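Local coordinates for protein putative glucoamylase (Bacteroides fragilis NCTC 9343, PDB 3EU8) that probably hydrolyses glycosidic bonds as an exported glucoamylase-like enzyme, although its true substrate and function remain unestablished, at residues A[164-167]-A[168-171]; A[291-294]-A[295-299]. All blocks are in the same frame, centred on the assembly; numbering follows the deposited sequence.

Interaction 1: residues A[164-167]-A[168-171]. With EDO (1,2-ethanediol), chain S.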
loop_
_atom_site.group_PDB
_atom_site.type_symbol
_atom_site.label_atom_id
_atom_site.label_comp_id
_atom_site.label_asym_id
_atom_site.label_seq_id
_atom_site.Cartn_x
_atom_site.Cartn_y
_atom_site.Cartn_z
ATOM N N ASP A 164 2.931 11.530 17.036
ATOM C CA ASP A 164 3.030 10.564 18.131
ATOM C C ASP A 164 1.736 10.526 18.977
ATOM O O ASP A 164 1.298 9.453 19.400
ATOM C CB ASP A 164 4.261 10.827 18.994
ATOM C CG ASP A 164 4.531 9.706 20.028
ATOM O OD1 ASP A 164 4.912 8.584 19.617
ATOM O OD2 ASP A 164 4.341 9.977 21.248
ATOM N N LYS A 165 1.120 11.684 19.184
ATOM C CA LYS A 165 -0.179 11.749 19.880
ATOM C C LYS A 165 -1.285 11.026 19.088
ATOM O O LYS A 165 -2.037 10.277 19.669
ATOM C CB LYS A 165 -0.607 13.211 20.149
ATOM C CG LYS A 165 -1.755 13.346 21.152
ATOM C CD LYS A 165 -1.965 14.799 21.511
ATOM C CE LYS A 165 -3.298 15.038 22.242
ATOM N NZ LYS A 165 -4.461 15.158 21.287
ATOM N N LEU A 166 -1.384 11.256 17.772
ATOM C CA LEU A 166 -2.337 10.472 16.923
ATOM C C LEU A 166 -2.108 8.979 17.034
ATOM O O LEU A 166 -3.048 8.218 17.229
ATOM C CB LEU A 166 -2.288 10.884 15.445
ATOM C CG LEU A 166 -2.744 12.315 15.108
ATOM C CD1 LEU A 166 -2.329 12.674 13.645
ATOM C CD2 LEU A 166 -4.238 12.568 15.429
ATOM N N TRP A 167 -0.852 8.567 16.918
ATOM C CA TRP A 167 -0.448 7.179 17.136
ATOM C C TRP A 167 -0.894 6.632 18.492
ATOM O O TRP A 167 -1.451 5.539 18.598
ATOM C CB TRP A 167 1.060 7.117 17.010
ATOM C CG TRP A 167 1.788 5.877 17.522
ATOM C CD1 TRP A 167 2.842 5.868 18.414
ATOM C CD2 TRP A 167 1.608 4.507 17.117
ATOM N NE1 TRP A 167 3.300 4.598 18.590
ATOM C CE2 TRP A 167 2.549 3.734 17.834
ATOM C CE3 TRP A 167 0.732 3.856 16.237
ATOM C CZ2 TRP A 167 2.647 2.336 17.693
ATOM C CZ3 TRP A 167 0.849 2.494 16.066
ATOM C CH2 TRP A 167 1.779 1.734 16.825
ATOM N N ARG A 168 -0.645 7.388 19.547
ATOM C CA ARG A 168 -1.057 6.955 20.882
ATOM C C ARG A 168 -2.554 6.772 21.068
ATOM O O ARG A 168 -2.976 5.950 21.868
ATOM C CB ARG A 168 -0.556 7.924 21.933
ATOM C CG ARG A 168 0.946 7.893 22.128
ATOM C CD ARG A 168 1.349 8.668 23.349
ATOM N NE ARG A 168 1.362 10.098 23.138
ATOM C CZ ARG A 168 0.642 11.029 23.769
ATOM N NH1 ARG A 168 -0.279 10.755 24.689
ATOM N NH2 ARG A 168 0.859 12.301 23.438
ATOM N N GLU A 169 -3.340 7.571 20.354
ATOM C CA GLU A 169 -4.800 7.559 20.448
ATOM C C GLU A 169 -5.481 6.403 19.775
ATOM O O GLU A 169 -6.645 6.181 20.038
ATOM C CB GLU A 169 -5.371 8.905 19.912
ATOM C CG GLU A 169 -5.058 10.033 20.862
ATOM C CD GLU A 169 -5.228 11.429 20.319
ATOM O OE1 GLU A 169 -5.191 11.653 19.100
ATOM O OE2 GLU A 169 -5.351 12.340 21.153
ATOM N N VAL A 170 -4.800 5.682 18.889
ATOM C CA VAL A 170 -5.438 4.580 18.217
ATOM C C VAL A 170 -5.689 3.437 19.212
ATOM O O VAL A 170 -4.748 2.898 19.790
ATOM C CB VAL A 170 -4.639 4.062 16.985
ATOM C CG1 VAL A 170 -5.374 2.907 16.308
ATOM C CG2 VAL A 170 -4.354 5.184 15.993
ATOM N N ASP A 171 -6.953 3.048 19.378
ATOM C CA ASP A 171 -7.310 2.016 20.369
ATOM C C ASP A 171 -7.438 0.647 19.705
ATOM O O ASP A 171 -8.548 0.183 19.429
ATOM C CB ASP A 171 -8.614 2.416 21.087
ATOM C CG ASP A 171 -8.896 1.565 22.328
ATOM O OD1 ASP A 171 -8.289 0.510 22.469
ATOM O OD2 ASP A 171 -9.714 1.957 23.178
HETATM C C1 EDO S . -1.785 14.446 26.043
HETATM O O1 EDO S . -0.542 14.527 25.339
HETATM C C2 EDO S . -2.424 13.090 25.773
HETATM O O2 EDO S . -3.839 13.082 25.996
HETATM O O HOH W 1 3.519 12.638 22.027
HETATM O O HOH W 2 -4.296 14.817 18.647
HETATM O O HOH W 3 -1.940 3.117 19.352
#
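Lys165 and Glu169 meet in an i to i+4 salt bridge on the last turn of helix 154-169, and Asp164 and Arg168 form a second one beside it. Lys165 NZ donates to Glu169 OE2 at 3.0 Å, reaching the syn side of the carboxylate but 23° out of its plane. The lysine chain runs extended to CE and then bends at its last torsion (chi4 -82°), which turns the ammonium toward the acid. A water accepts from the same NZ and weakly donates to Glu169 OE1, an oxygen that also forms a salt bridge with Arg104, so both carboxylate oxygens have a cationic partner. The Asp164-Arg168 pair is looser: OD2 of Asp164 lies 3.5 Å from NE of Arg168, near the guanidinium edge, with the two planes 42° apart. Another water bridges the pair by a second route, donating to Asp164 OD2 and accepting from Arg168 NH2. Arg168 NH2 also donates to O1 of a 1,2-ethanediol, probably from the crystallisation liquor, in the guanidinium plane (3.2 Å); the same NH2 of Arg168 lies 3.6 Å from Lys165 CG, against the aliphatic part of the lysine chain.

The backbone beneath sets this spacing: Arg168 N donates to Asp164 O at 2.8 Å and Glu169 N to Lys165 O at 3.1 Å. The polar strip lies at the surface, while Leu166, Trp167 and Val170 are buried. Leu166 packs on helix 85-101, Val170 on helix 132-149, and Trp167 touches both helix 132-149 and helix 206-214, its NE1 hydrogen-bonded to Asp416. Past Glu169, Val170 N bonds weakly to Trp167 O. One water spans this end, donating to Trp167 O at 2.6 Å and to Val170 O at 2.9 Å.

Interaction 2: residues A[291-294]-A[295-299]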
loop_
_atom_site.group_PDB
_atom_site.type_symbol
_atom_site.label_atom_id
_atom_site.label_comp_id
_atom_site.label_asym_id
_atom_site.label_seq_id
_atom_site.Cartn_x
_atom_site.Cartn_y
_atom_site.Cartn_z
ATOM N N VAL A 291 4.982 -16.052 -9.327
ATOM C CA VAL A 291 3.743 -16.777 -9.691
ATOM C C VAL A 291 2.865 -15.921 -10.623
ATOM O O VAL A 291 2.301 -16.407 -11.605
ATOM C CB VAL A 291 2.909 -17.101 -8.433
ATOM C CG1 VAL A 291 1.479 -17.486 -8.773
ATOM C CG2 VAL A 291 3.590 -18.140 -7.621
ATOM N N ASN A 292 2.761 -14.640 -10.281
ATOM C CA ASN A 292 2.009 -13.670 -11.046
ATOM C C ASN A 292 2.630 -13.537 -12.440
ATOM O O ASN A 292 1.939 -13.645 -13.453
ATOM C CB ASN A 292 2.018 -12.304 -10.308
ATOM C CG ASN A 292 0.869 -11.384 -10.734
ATOM O OD1 ASN A 292 0.916 -10.771 -11.784
ATOM N ND2 ASN A 292 -0.155 -11.280 -9.894
ATOM N N ARG A 293 3.938 -13.300 -12.479
ATOM C CA ARG A 293 4.677 -13.188 -13.729
ATOM C C ARG A 293 4.514 -14.443 -14.587
ATOM O O ARG A 293 4.282 -14.359 -15.794
ATOM C CB ARG A 293 6.129 -12.978 -13.401
ATOM C CG ARG A 293 7.028 -12.950 -14.578
ATOM C CD ARG A 293 8.441 -12.694 -14.132
ATOM N NE ARG A 293 9.332 -12.665 -15.292
ATOM C CZ ARG A 293 9.933 -13.725 -15.837
ATOM N NH1 ARG A 293 9.757 -14.958 -15.380
ATOM N NH2 ARG A 293 10.705 -13.542 -16.893
ATOM N N GLU A 294 4.629 -15.602 -13.952
ATOM C CA GLU A 294 4.548 -16.852 -14.658
ATOM C C GLU A 294 3.178 -17.058 -15.283
ATOM O O GLU A 294 3.098 -17.473 -16.442
ATOM C CB GLU A 294 4.894 -18.028 -13.759
ATOM C CG GLU A 294 5.298 -19.266 -14.545
ATOM C CD GLU A 294 6.601 -19.093 -15.354
ATOM O OE1 GLU A 294 7.467 -18.249 -14.999
ATOM O OE2 GLU A 294 6.751 -19.797 -16.372
ATOM N N TYR A 295 2.110 -16.767 -14.547
ATOM C CA TYR A 295 0.757 -16.920 -15.104
ATOM C C TYR A 295 0.580 -16.061 -16.360
ATOM O O TYR A 295 0.003 -16.515 -17.334
ATOM C CB TYR A 295 -0.322 -16.603 -14.074
ATOM C CG TYR A 295 -1.678 -16.483 -14.710
ATOM C CD1 TYR A 295 -2.102 -15.283 -15.271
ATOM C CD2 TYR A 295 -2.520 -17.584 -14.802
ATOM C CE1 TYR A 295 -3.325 -15.192 -15.913
ATOM C CE2 TYR A 295 -3.732 -17.483 -15.409
ATOM C CZ TYR A 295 -4.138 -16.310 -15.959
ATOM O OH TYR A 295 -5.366 -16.259 -16.595
ATOM N N CYS A 296 1.113 -14.840 -16.327
ATOM C CA CYS A 296 1.001 -13.892 -17.440
ATOM C C CYS A 296 1.818 -14.325 -18.662
ATOM O O CYS A 296 1.379 -14.129 -19.783
ATOM C CB CYS A 296 1.443 -12.479 -17.001
ATOM S SG CYS A 296 0.341 -11.689 -15.831
ATOM N N ILE A 297 2.988 -14.908 -18.438
ATOM C CA ILE A 297 3.800 -15.455 -19.509
ATOM C C ILE A 297 3.118 -16.699 -20.159
ATOM O O ILE A 297 3.145 -16.903 -21.397
ATOM C CB ILE A 297 5.234 -15.828 -18.983
ATOM C CG1 ILE A 297 6.023 -14.570 -18.598
ATOM C CG2 ILE A 297 6.026 -16.609 -20.058
ATOM C CD1 ILE A 297 7.475 -14.858 -18.169
ATOM N N ARG A 298 2.513 -17.530 -19.325
ATOM C CA ARG A 298 1.792 -18.683 -19.830
ATOM C C ARG A 298 0.548 -18.193 -20.626
ATOM O O ARG A 298 0.254 -18.718 -21.671
ATOM C CB ARG A 298 1.448 -19.611 -18.663
ATOM C CG ARG A 298 0.793 -20.949 -19.066
ATOM C CD ARG A 298 0.780 -21.883 -17.909
ATOM N NE ARG A 298 -0.150 -21.425 -16.894
ATOM C CZ ARG A 298 -1.448 -21.704 -16.891
ATOM N NH1 ARG A 298 -1.999 -22.398 -17.874
ATOM N NH2 ARG A 298 -2.220 -21.257 -15.906
ATOM N N ASN A 299 -0.170 -17.198 -20.114
ATOM C CA ASN A 299 -1.245 -16.534 -20.858
ATOM C C ASN A 299 -2.301 -17.497 -21.416
ATOM O O ASN A 299 -2.621 -17.462 -22.623
ATOM C CB ASN A 299 -0.646 -15.633 -21.980
ATOM C CG ASN A 299 -1.652 -14.665 -22.588
ATOM O OD1 ASN A 299 -2.721 -14.419 -22.026
ATOM N ND2 ASN A 299 -1.310 -14.098 -23.746
#
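The guanidinium of Arg293 carries the methyl end of Ile297 on one face, an i to i+4 contact on the last turns of helix 281-298. Ile297 CD1 sits over the centre of the group, 3.5 Å above its plane, nearly equidistant from CZ, NH1 and NH2 of Arg293 (3.6 to 3.7 Å) and farther from NE. This is apolar packing of a methyl on a flat cation, with no directional bond. The arginine stretches out from CG to NE and then turns its plane at chi4 (-88°), presenting a face to the isoleucine. Ile297, with CG1 beside its own backbone N (chi1 -68°), sends CD1 back along the helix toward it.

The backbone supplies the regular i to i+4 bonds underneath; Ile297 N donates to Arg293 O at 3.0 Å, in the carbonyl plane. Away from this partly exposed flank, Asn292, Tyr295 and Cys296 are buried and tie the helix to its surroundings: Asn292 OD1 accepts from Leu313 N, Tyr295 OH is hydrogen-bonded to Asp332, and Cys296 packs on Trp311. Val291 and Glu294 lie against strand 244-248, while Arg298 forms a salt bridge with Glu242. The helix closes with Asn299 at positive phi (54°), its N still donating to Tyr295 O at 2.9 Å.

Interactions 1 and 2 each span the C-terminal turns of a helix, 154-169 and 281-298 respectively. They lie on opposite sides of the chain's centre with about 42 Å between their own centres, and share no element. Both join a solvent-facing flank to a buried one, but the flanks differ. Residues 164-171 rely on charge pairs, waters and a bound diol at the surface, with mainly hydrophobic packing behind and one tryptophan N-H bonded to an aspartate. In residues 291-299 the outer contact is a methyl on a guanidinium, and polar groups on the buried side bond to surrounding loops. The last residues also differ: a water links Trp167 O and Val170 O in one, a positive-phi asparagine follows the other.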